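Local coordinates for DNA endonuclease i-cvui (Chlorella vulgaris, PDB 5A74), which cleaves DNA at its target site as a LAGLIDADG homing endonuclease and is probably involved in the homing of its intron, at the interface of chains A and B. Coordinates in Å, arbitrary orientation; residue numbers count along the deposited sequence, not the author numbering. Chains: chain A/B, DNA endonuclease i-cvui.

The interface of chains A and B. Residues chain A 20-22, 100; chain B 18, 21-22, 49.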
ATOM      1  N   ASP A  20      -3.339  -4.551   2.454  1.00  9.53           N
ATOM      2  CA  ASP A  20      -4.535  -3.979   1.822  1.00 12.82           C
ATOM      3  C   ASP A  20      -4.155  -3.121   0.609  1.00 12.69           C
ATOM      4  O   ASP A  20      -4.890  -3.057  -0.384  1.00 11.30           O
ATOM      5  CB  ASP A  20      -5.364  -3.154   2.820  1.00 13.11           C
ATOM      6  CG  ASP A  20      -6.439  -3.977   3.518  1.00 14.64           C
ATOM      7  OD1 ASP A  20      -6.829  -5.035   2.969  1.00 16.37           O
ATOM      8  OD2 ASP A  20      -6.901  -3.555   4.608  1.00 12.56           O
ATOM      9  N   ALA A  21      -2.978  -2.505   0.684  1.00 11.32           N
ATOM     10  CA  ALA A  21      -2.525  -1.591  -0.350  1.00 11.08           C
ATOM     11  C   ALA A  21      -1.542  -2.244  -1.339  1.00 13.80           C
ATOM     12  O   ALA A  21      -1.808  -2.280  -2.547  1.00 13.88           O
ATOM     13  CB  ALA A  21      -1.937  -0.317   0.282  1.00  9.97           C
ATOM     14  N   ASP A  22      -0.418  -2.768  -0.844  1.00 11.96           N
ATOM     15  CA  ASP A  22       0.602  -3.313  -1.743  1.00 11.51           C
ATOM     16  C   ASP A  22       0.781  -4.826  -1.652  1.00 11.95           C
ATOM     17  O   ASP A  22       1.877  -5.341  -1.887  1.00  9.72           O
ATOM     18  CB  ASP A  22       1.946  -2.614  -1.535  1.00 12.25           C
ATOM     19  CG  ASP A  22       2.068  -1.338  -2.343  1.00 13.20           C
ATOM     20  OD1 ASP A  22       1.211  -1.125  -3.225  1.00 14.64           O
ATOM     21  OD2 ASP A  22       3.026  -0.566  -2.108  1.00 12.48           O
ATOM     22  N   LEU A 100      -9.598  -4.190   2.914  1.00 16.81           N
ATOM     23  CA  LEU A 100      -9.885  -4.336   1.491  1.00 14.98           C
ATOM     24  C   LEU A 100      -9.860  -5.787   1.044  1.00 16.65           C
ATOM     25  O   LEU A 100     -10.579  -6.171   0.115  1.00 17.37           O
ATOM     26  CB  LEU A 100      -8.903  -3.526   0.645  1.00 13.28           C
ATOM     27  CG  LEU A 100      -9.058  -2.025   0.837  1.00 14.06           C
ATOM     28  CD1 LEU A 100      -8.136  -1.256  -0.091  1.00 12.81           C
ATOM     29  CD2 LEU A 100     -10.511  -1.626   0.620  1.00 15.77           C
TER
ATOM     30  N   PHE B  18      -1.100   1.470   5.063  1.00 10.26           N
ATOM     31  CA  PHE B  18      -1.714   1.885   3.813  1.00 11.43           C
ATOM     32  C   PHE B  18      -1.002   3.084   3.181  1.00 10.49           C
ATOM     33  O   PHE B  18      -0.855   3.154   1.959  1.00  9.07           O
ATOM     34  CB  PHE B  18      -3.190   2.200   4.026  1.00  9.95           C
ATOM     35  CG  PHE B  18      -4.028   1.920   2.821  1.00 11.74           C
ATOM     36  CD1 PHE B  18      -4.224   2.894   1.854  1.00 14.72           C
ATOM     37  CD2 PHE B  18      -4.592   0.669   2.635  1.00 10.34           C
ATOM     38  CE1 PHE B  18      -4.987   2.627   0.733  1.00 15.55           C
ATOM     39  CE2 PHE B  18      -5.349   0.396   1.513  1.00 10.65           C
ATOM     40  CZ  PHE B  18      -5.545   1.373   0.565  1.00 13.89           C
ATOM     41  N   ALA B  21       2.334   2.071   1.804  1.00 11.34           N
ATOM     42  CA  ALA B  21       2.203   1.329   0.552  1.00 13.02           C
ATOM     43  C   ALA B  21       1.643   2.156  -0.619  1.00 13.09           C
ATOM     44  O   ALA B  21       2.294   2.282  -1.656  1.00 16.16           O
ATOM     45  CB  ALA B  21       1.401   0.048   0.764  1.00 10.29           C
ATOM     46  N   ASP B  22       0.446   2.715  -0.454  1.00 12.93           N
ATOM     47  CA  ASP B  22      -0.246   3.416  -1.541  1.00 14.93           C
ATOM     48  C   ASP B  22      -0.479   4.875  -1.213  1.00 14.66           C
ATOM     49  O   ASP B  22      -1.513   5.442  -1.581  1.00 11.55           O
ATOM     50  CB  ASP B  22      -1.611   2.773  -1.818  1.00 13.83           C
ATOM     51  CG  ASP B  22      -1.518   1.496  -2.632  1.00 15.68           C
ATOM     52  OD1 ASP B  22      -0.388   1.027  -2.928  1.00 19.01           O
ATOM     53  OD2 ASP B  22      -2.598   0.943  -2.942  1.00 14.33           O
ATOM     54  N   GLN B  49      -6.340   5.234  -4.535  1.00 14.95           N
ATOM     55  CA  GLN B  49      -7.026   3.963  -4.686  1.00 13.26           C
ATOM     56  C   GLN B  49      -7.998   4.079  -5.837  1.00 13.46           C
ATOM     57  O   GLN B  49      -8.590   5.146  -6.061  1.00 13.39           O
ATOM     58  CB  GLN B  49      -7.758   3.581  -3.395  1.00 14.60           C
ATOM     59  CG  GLN B  49      -8.036   2.072  -3.243  1.00 16.84           C
ATOM     60  CD  GLN B  49      -6.769   1.244  -3.067  1.00 12.94           C
ATOM     61  OE1 GLN B  49      -5.679   1.786  -2.885  1.00 13.40           O
ATOM     62  NE2 GLN B  49      -6.914  -0.080  -3.116  1.00 14.87           N
TER
HETATM   63  O   HOH W   1      -5.080  -1.833  -2.828  1.00 17.31           O
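With chi1 at -149°, B:Phe18 sets its ring against the methyl of A:Ala21, while chi1 of -78° puts CG of B:Asp22 anti to its own carbonyl carbon and brings the carboxylate to A:Asp22. Both belong to helix 6-22, which carries the LAGLIDADG motif and packs against its copy in this two-fold dimer. Small side chains suit such close helices: A:Ala21 CB meets B:Ala21 CB at 3.4 Å. The same methyl lies over one face of B:Phe18, displaced toward the rim and 3.7 Å from the ring centroid, a CH-pi contact. Phenylalanine also offers its rim: A:Asp20 CB reaches the edge in plane, and branched, apolar A:Leu100 crosses at about a right angle, CD1 lying 3.6 Å from CE2.

At the helix ends are the family's metal-binding acids, their carboxylate planes 72° apart. A:Asp22 OD1 and B:Asp22 OD1 lie 2.7 Å apart, which would be consistent with a shared divalent cation, of the kind that drives DNA cleavage.

A:Asp20 OD1 accepts a hydrogen bond from the backbone N of A:Leu100 at 2.9 Å, arriving from above the carboxylate plane and tying the leucine's loop to the helix. Long, bent B:Gln49 suits its place because its amide can donate: NE2, 3.5 Å from A:Leu100 CD1, gives a nearly straight hydrogen bond to water 1. That water lies 2.7 Å from the backbone O of A:Asp20.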